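Local coordinates for protein excinuclease ABC, subunit A. (Deinococcus radiodurans, PDB 2VF7) that probably binds DNA and hydrolyses ATP as a zinc-containing UvrA-family protein of DNA excision repair, thought to help recognise damage, at residues Q191-R194 with D195-V198. The protein carries 1 engineered substitution. Residues are numbered along the deposited sequence; the frame is centred on the assembly and turned at random.
Sequences QNQR and DILV
R194 and D195, neighbours in sequence on helix 187-199, turn their side chains the same way and join in a salt bridge, with NH1 of R194 3.0 Å from OD1 of D195. The bond is bent, 142° at the hydrogen, and NH1 reaches the oxygen from above the carboxylate plane. The arginine gets there by folding: CG lies opposite the backbone N (chi1 176°), and bends at chi2 and chi3 bring the guanidinium back over Q191, with CB of Q191 3.5 Å above the guanidinium plane, off toward its rim. The Q191 side chain runs beside that of D195, the amide and carboxylate planes nearly perpendicular; OE1 of Q191 and OD2 of D195, 3.8 Å apart, are neighbours and not bonded.

Beneath these side chains, four successive i to i+4 backbone bonds hold the turns together. D195 N to Q191 O is the shortest at 2.7 Å, followed by I196 N to N192 O and L197 N to Q193 O. The bond from V198 N to R194 O stretches to 3.2 Å.

Van der Waals contacts gather round I196, whose CD1 lies 3.9 Å from NE2 of Q193 and 4.0 Å from ND2 of N192, so one methyl meets both amide ends. The buried Q193 amide is satisfied elsewhere: OE1 accepts from S256 N and NE2 donates to T254 O. I196 and D195 also touch V228 and V230. This is regular alpha-helix with an i to i+1 salt bridge, packed on strand 227-230 and bonded to the end of strand 251-254 within the UvrA DNA-binding domain, well away from the nucleotide and zinc sites.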
loop_
_atom_site.group_PDB
_atom_site.type_symbol
_atom_site.label_atom_id
_atom_site.label_comp_id
_atom_site.label_asym_id
_atom_site.label_seq_id
_atom_site.Cartn_x
_atom_site.Cartn_y
_atom_site.Cartn_z
ATOM N N GLN A 191 -31.447 -18.787 7.717
ATOM C CA GLN A 191 -31.887 -20.135 8.104
ATOM C C GLN A 191 -31.022 -20.775 9.175
ATOM O O GLN A 191 -31.517 -21.580 9.973
ATOM C CB GLN A 191 -32.011 -21.078 6.894
ATOM C CG GLN A 191 -30.733 -21.405 6.173
ATOM C CD GLN A 191 -30.756 -22.798 5.557
ATOM O OE1 GLN A 191 -30.576 -23.790 6.258
ATOM N NE2 GLN A 191 -30.954 -22.873 4.252
ATOM N N ASN A 192 -29.730 -20.440 9.158
ATOM C CA ASN A 192 -28.800 -20.682 10.258
ATOM C C ASN A 192 -29.336 -20.276 11.628
ATOM O O ASN A 192 -29.292 -21.066 12.550
ATOM C CB ASN A 192 -27.506 -19.923 9.992
ATOM C CG ASN A 192 -26.431 -20.175 11.058
ATOM O OD1 ASN A 192 -25.686 -19.259 11.430
ATOM N ND2 ASN A 192 -26.342 -21.413 11.535
ATOM N N GLN A 193 -29.854 -19.054 11.753
ATOM C CA GLN A 193 -30.359 -18.551 13.042
ATOM C C GLN A 193 -31.647 -19.309 13.440
ATOM O O GLN A 193 -31.939 -19.553 14.643
ATOM C CB GLN A 193 -30.625 -17.041 12.955
ATOM C CG GLN A 193 -29.376 -16.125 12.861
ATOM C CD GLN A 193 -28.310 -16.405 13.960
ATOM O OE1 GLN A 193 -28.616 -16.438 15.142
ATOM N NE2 GLN A 193 -27.079 -16.602 13.553
ATOM N N ARG A 194 -32.395 -19.695 12.409
ATOM C CA ARG A 194 -33.608 -20.470 12.562
ATOM C C ARG A 194 -33.291 -21.869 13.021
ATOM O O ARG A 194 -33.963 -22.388 13.905
ATOM C CB ARG A 194 -34.374 -20.481 11.250
ATOM C CG ARG A 194 -35.613 -21.325 11.257
ATOM C CD ARG A 194 -35.355 -22.552 10.455
ATOM N NE ARG A 194 -35.381 -22.223 9.050
ATOM C CZ ARG A 194 -35.032 -23.063 8.098
ATOM N NH1 ARG A 194 -34.585 -24.275 8.417
ATOM N NH2 ARG A 194 -35.112 -22.684 6.835
ATOM N N ASP A 195 -32.260 -22.484 12.429
ATOM C CA ASP A 195 -31.803 -23.803 12.896
ATOM C C ASP A 195 -31.122 -23.787 14.248
ATOM O O ASP A 195 -31.129 -24.810 14.968
ATOM C CB ASP A 195 -30.983 -24.553 11.831
ATOM C CG ASP A 195 -31.870 -25.051 10.668
ATOM O OD1 ASP A 195 -33.111 -25.103 10.847
ATOM O OD2 ASP A 195 -31.340 -25.388 9.596
ATOM N N ILE A 196 -30.557 -22.636 14.617
ATOM C CA ILE A 196 -30.028 -22.471 15.971
ATOM C C ILE A 196 -31.184 -22.508 16.964
ATOM O O ILE A 196 -31.109 -23.236 17.962
ATOM C CB ILE A 196 -29.128 -21.191 16.135
ATOM C CG1 ILE A 196 -27.818 -21.374 15.383
ATOM C CG2 ILE A 196 -28.845 -20.868 17.636
ATOM C CD1 ILE A 196 -27.083 -20.131 15.221
ATOM N N LEU A 197 -32.246 -21.746 16.694
ATOM C CA LEU A 197 -33.457 -21.778 17.520
ATOM C C LEU A 197 -34.118 -23.144 17.686
ATOM O O LEU A 197 -34.670 -23.401 18.750
ATOM C CB LEU A 197 -34.507 -20.744 17.058
ATOM C CG LEU A 197 -34.148 -19.245 17.007
ATOM C CD1 LEU A 197 -35.358 -18.384 16.655
ATOM C CD2 LEU A 197 -33.518 -18.791 18.325
ATOM N N VAL A 198 -34.087 -24.026 16.674
ATOM C CA VAL A 198 -34.717 -25.356 16.841
ATOM C C VAL A 198 -33.906 -26.253 17.771
ATOM O O VAL A 198 -34.500 -27.037 18.539
ATOM C CB VAL A 198 -35.094 -26.108 15.498
ATOM C CG1 VAL A 198 -35.641 -25.134 14.443
ATOM C CG2 VAL A 198 -33.941 -26.852 14.948
#